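Local coordinates for putative S-adenosylmethionine-dependent methyltransferase (Bacteroides thetaiotaomicron, PDB 1WYZ), which is a putative methyltransferase that probably uses S-adenosylmethionine as methyl donor, at residues R33-E38 / T60-L64; I73-L77 / I107-L113. One frame throughout, in Å; residues are numbered along the deposited sequence.

Overall arrangement
Both contacts lie in the N-terminal domain, whose parallel sheet runs 62-63, 34-37, 86-89, 5-8, 115-117, and their centres are about 14 Å apart. Interaction 1 joins the edge strand 62-63 to its neighbour 34-37 through backbone hydrogen bonds. Interaction 2 packs helix 70-81, which follows that edge strand in the chain, against the end of helix 100-110; it is held mainly by aliphatic side chains, with one weak polar bond near the surface. Each is partly buried, interaction 1 the more extensive at 536 Å² against 280 Å². They touch directly: Y76 lies against I36 and Y62, and I73 meets L64, so sheet and helix layer share a largely apolar seam, with a probable hydrogen bond between Y76 OH and P63 O.

Interaction 1: R33-E38 / T60-L64; sequences RHFIVE and TFYPL
Segments 33-38 and 60-64 run parallel, their end-to-end directions 24° apart, with strand 34-37 beside the short edge strand 62-63. The backbones are extended through 35-37 and 61-64. I36 pairs with Y62 (CA-CA 4.7 Å) and V37 with P63 (CA-CA 5.3 Å). Three hydrogen bonds fix the register: Y62 N to F35 O, 2.8 Å; V37 N to Y62 O, 3.0 Å; L64 N to V37 O, 2.7 Å. CA-H...O contacts supplement them, F61 CA lying 3.4 Å from F35 O.

I36 (m, m) and Y62 (m) share one face, where I36 CG2 also approaches L64 CG at 3.8 Å; helix 70-81 packs there, with Y76 meeting the Y62 ring. V37 occupies the other face, its CG2 4.4 Å from F61 CB. The rings of F35 and F61, both chi1 m, are slid apart with little overlap, centroids 5.9 Å apart and planes at 24°; L47 of helix 40-50 touches both. The CA-to-CB bond of E38 points away from 60-64, and its OE2 hydrogen-bonds S90 OG.

With helix 40-50 between the two strands in sequence, this is a beta-alpha-beta crossover at the margin of the domain's parallel sheet.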
# COMPACT_ATOMS: atom_id res chain seq x y z
N ARG A 33 11.23 -21.97 8.36
CA ARG A 33 11.41 -22.63 9.66
C ARG A 33 11.74 -21.61 10.75
O ARG A 33 11.60 -21.90 11.93
CB ARG A 33 12.56 -23.63 9.60
CG ARG A 33 12.39 -24.79 8.62
CD ARG A 33 13.63 -25.68 8.66
NE ARG A 33 13.49 -26.88 7.84
CZ ARG A 33 14.42 -27.82 7.73
NH1 ARG A 33 15.57 -27.70 8.39
NH2 ARG A 33 14.20 -28.89 6.97
N HIS A 34 12.21 -20.44 10.33
CA HIS A 34 12.60 -19.37 11.25
C HIS A 34 11.86 -18.06 10.97
O HIS A 34 11.96 -17.52 9.87
CB HIS A 34 14.11 -19.09 11.13
CG HIS A 34 14.95 -20.32 11.03
ND1 HIS A 34 14.77 -21.26 10.04
CD2 HIS A 34 16.01 -20.74 11.76
CE1 HIS A 34 15.68 -22.21 10.16
NE2 HIS A 34 16.45 -21.91 11.20
N PHE A 35 11.16 -17.54 11.96
CA PHE A 35 10.43 -16.30 11.78
C PHE A 35 10.94 -15.22 12.73
O PHE A 35 11.38 -15.51 13.83
CB PHE A 35 8.93 -16.50 12.04
CG PHE A 35 8.31 -17.56 11.19
CD1 PHE A 35 8.43 -18.91 11.53
CD2 PHE A 35 7.64 -17.22 10.02
CE1 PHE A 35 7.90 -19.90 10.70
CE2 PHE A 35 7.10 -18.22 9.18
CZ PHE A 35 7.24 -19.56 9.52
N ILE A 36 10.89 -13.98 12.28
CA ILE A 36 11.29 -12.85 13.09
C ILE A 36 9.96 -12.13 13.28
O ILE A 36 9.33 -11.71 12.31
CB ILE A 36 12.31 -11.94 12.36
CG1 ILE A 36 13.66 -12.66 12.24
CG2 ILE A 36 12.54 -10.65 13.13
CD1 ILE A 36 14.43 -12.93 13.48
N VAL A 37 9.52 -12.02 14.53
CA VAL A 37 8.22 -11.42 14.82
C VAL A 37 8.16 -10.37 15.92
O VAL A 37 9.06 -10.28 16.77
CB VAL A 37 7.21 -12.52 15.18
CG1 VAL A 37 7.02 -13.46 14.00
CG2 VAL A 37 7.72 -13.29 16.40
N GLU A 38 7.08 -9.60 15.91
CA GLU A 38 6.84 -8.56 16.90
C GLU A 38 6.17 -9.15 18.14
O GLU A 38 6.01 -8.46 19.14
CB GLU A 38 5.96 -7.46 16.31
CG GLU A 38 6.63 -6.69 15.19
CD GLU A 38 5.66 -5.80 14.44
OE1 GLU A 38 5.02 -4.95 15.09
OE2 GLU A 38 5.55 -5.96 13.21
N THR A 60 11.79 -21.19 16.76
CA THR A 60 12.96 -20.43 16.39
C THR A 60 12.48 -19.00 16.16
O THR A 60 13.16 -18.19 15.53
CB THR A 60 13.60 -20.97 15.10
OG1 THR A 60 12.58 -21.18 14.12
CG2 THR A 60 14.32 -22.28 15.37
N PHE A 61 11.29 -18.71 16.68
CA PHE A 61 10.72 -17.38 16.55
C PHE A 61 11.60 -16.39 17.30
O PHE A 61 11.78 -16.50 18.51
CB PHE A 61 9.31 -17.34 17.15
CG PHE A 61 8.38 -18.41 16.64
CD1 PHE A 61 8.52 -19.74 17.05
CD2 PHE A 61 7.34 -18.09 15.76
CE1 PHE A 61 7.62 -20.73 16.61
CE2 PHE A 61 6.44 -19.07 15.31
CZ PHE A 61 6.59 -20.39 15.74
N TYR A 62 12.16 -15.43 16.57
CA TYR A 62 13.02 -14.42 17.19
C TYR A 62 12.21 -13.15 17.45
O TYR A 62 11.67 -12.54 16.52
CB TYR A 62 14.20 -14.08 16.26
CG TYR A 62 15.12 -15.25 15.99
CD1 TYR A 62 15.89 -15.82 17.00
CD2 TYR A 62 15.21 -15.80 14.71
CE1 TYR A 62 16.74 -16.91 16.75
CE2 TYR A 62 16.05 -16.90 14.44
CZ TYR A 62 16.81 -17.45 15.46
OH TYR A 62 17.61 -18.53 15.19
N PRO A 63 12.08 -12.75 18.73
CA PRO A 63 11.34 -11.54 19.12
C PRO A 63 12.04 -10.28 18.63
O PRO A 63 13.26 -10.16 18.74
CB PRO A 63 11.32 -11.64 20.65
CG PRO A 63 11.33 -13.10 20.89
CD PRO A 63 12.39 -13.57 19.91
N LEU A 64 11.26 -9.34 18.10
CA LEU A 64 11.79 -8.09 17.56
C LEU A 64 11.02 -6.87 18.08
O LEU A 64 9.79 -6.91 18.19
CB LEU A 64 11.71 -8.15 16.03
CG LEU A 64 12.69 -7.38 15.15
CD1 LEU A 64 12.48 -5.88 15.27
CD2 LEU A 64 14.10 -7.77 15.54

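Interaction 2: I73-L77 / I107-L113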
# COMPACT_ATOMS: atom_id res chain seq x y z
N ILE A 73 19.73 -8.27 15.73
CA ILE A 73 18.98 -8.50 14.50
C ILE A 73 19.86 -9.31 13.55
O ILE A 73 19.40 -10.28 12.94
CB ILE A 73 18.62 -7.17 13.80
CG1 ILE A 73 17.60 -6.39 14.63
CG2 ILE A 73 18.05 -7.44 12.41
CD1 ILE A 73 17.17 -6.99 15.94
N SER A 74 21.12 -8.90 13.44
CA SER A 74 22.08 -9.57 12.58
C SER A 74 22.15 -11.05 12.94
O SER A 74 22.18 -11.92 12.06
CB SER A 74 23.46 -8.94 12.73
OG SER A 74 24.36 -9.49 11.80
N GLY A 75 22.18 -11.33 14.25
CA GLY A 75 22.24 -12.69 14.73
C GLY A 75 20.99 -13.43 14.31
O GLY A 75 21.03 -14.61 13.96
N TYR A 76 19.86 -12.73 14.34
CA TYR A 76 18.60 -13.34 13.94
C TYR A 76 18.61 -13.75 12.47
O TYR A 76 17.93 -14.70 12.08
CB TYR A 76 17.44 -12.37 14.17
CG TYR A 76 17.19 -12.00 15.61
CD1 TYR A 76 17.50 -12.88 16.65
CD2 TYR A 76 16.58 -10.79 15.92
CE1 TYR A 76 17.21 -12.55 17.97
CE2 TYR A 76 16.28 -10.46 17.24
CZ TYR A 76 16.59 -11.34 18.25
OH TYR A 76 16.30 -10.99 19.55
N LEU A 77 19.36 -13.00 11.65
CA LEU A 77 19.46 -13.26 10.22
C LEU A 77 20.40 -14.40 9.84
O LEU A 77 20.39 -14.86 8.70
CB LEU A 77 19.91 -11.98 9.50
CG LEU A 77 18.86 -10.94 9.09
CD1 LEU A 77 17.93 -10.64 10.23
CD2 LEU A 77 19.57 -9.67 8.64
N ILE A 107 18.52 -3.92 8.25
CA ILE A 107 19.74 -4.65 8.54
C ILE A 107 19.99 -5.65 7.40
O ILE A 107 21.12 -5.79 6.93
CB ILE A 107 19.65 -5.43 9.88
CG1 ILE A 107 19.53 -4.46 11.06
CG2 ILE A 107 20.85 -6.33 10.03
CD1 ILE A 107 20.03 -4.88 12.37
N ALA A 108 18.93 -6.33 6.97
CA ALA A 108 19.05 -7.32 5.90
C ALA A 108 19.53 -6.74 4.57
O ALA A 108 20.32 -7.38 3.88
CB ALA A 108 17.72 -8.05 5.69
N GLN A 109 19.07 -5.54 4.21
CA GLN A 109 19.48 -4.88 2.97
C GLN A 109 20.95 -4.53 3.09
O GLN A 109 21.71 -4.64 2.13
CB GLN A 109 18.68 -3.59 2.73
CG GLN A 109 17.29 -3.80 2.13
CD GLN A 109 17.33 -4.35 0.70
OE1 GLN A 109 16.29 -4.53 0.06
NE2 GLN A 109 18.53 -4.64 0.20
N ARG A 110 21.34 -4.12 4.30
CA ARG A 110 22.71 -3.74 4.60
C ARG A 110 23.65 -4.92 4.38
O ARG A 110 24.80 -4.74 3.96
CB ARG A 110 22.80 -3.26 6.05
CG ARG A 110 24.06 -2.49 6.40
CD ARG A 110 23.92 -1.89 7.79
NE ARG A 110 25.04 -1.03 8.17
CZ ARG A 110 25.21 -0.55 9.39
NH1 ARG A 110 24.34 -0.83 10.35
NH2 ARG A 110 26.25 0.23 9.66
N GLN A 111 23.17 -6.13 4.66
CA GLN A 111 23.98 -7.32 4.46
C GLN A 111 23.70 -7.90 3.09
O GLN A 111 24.08 -9.04 2.79
CB GLN A 111 23.68 -8.34 5.55
CG GLN A 111 24.00 -7.80 6.93
CD GLN A 111 23.91 -8.85 8.02
OE1 GLN A 111 22.90 -9.54 8.14
NE2 GLN A 111 24.96 -8.99 8.80
N LYS A 112 23.04 -7.11 2.26
CA LYS A 112 22.71 -7.50 0.89
C LYS A 112 22.00 -8.85 0.80
O LYS A 112 22.21 -9.61 -0.15
CB LYS A 112 23.97 -7.48 0.03
CG LYS A 112 23.75 -7.75 -1.44
CD LYS A 112 25.07 -8.14 -2.11
CE LYS A 112 24.84 -8.67 -3.52
NZ LYS A 112 24.01 -9.92 -3.54
N LEU A 113 21.17 -9.16 1.79
CA LEU A 113 20.41 -10.41 1.77
C LEU A 113 19.17 -10.14 0.92
O LEU A 113 18.69 -9.00 0.87
CB LEU A 113 19.95 -10.81 3.17
CG LEU A 113 20.99 -11.15 4.24
CD1 LEU A 113 20.27 -11.38 5.57
CD2 LEU A 113 21.82 -12.37 3.80
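This is a helix-helix contact between neighbouring helices of the N-terminal alpha/beta domain: the middle of helix 70-81 meets the C-terminal end of helix 100-110, which closes in a Schellman motif. K112, with positive phi, is its C' residue; L113 N bonds A108 O at 2.9 Å and K112 N bonds Q109 O at 2.8 Å. The turn brings L113 back toward helix 70-81, so that residues before and after the helix end both face L77.

L77 makes most of the apolar contact. Its CD2 lies 3.8 Å from I107 CG2, 3.8 Å from A108 CB and 3.6 Å from CD1 of L113, the residue after C'. I107 also points at I73, one turn earlier on helix 70-81, and reaches P70 near that helix's start. Toward solvent the chemistry changes: Q111, the first residue to leave helical geometry, extends its side chain across the gap, and its NE2 makes a weak hydrogen bond of 3.1 Å to S74 OG.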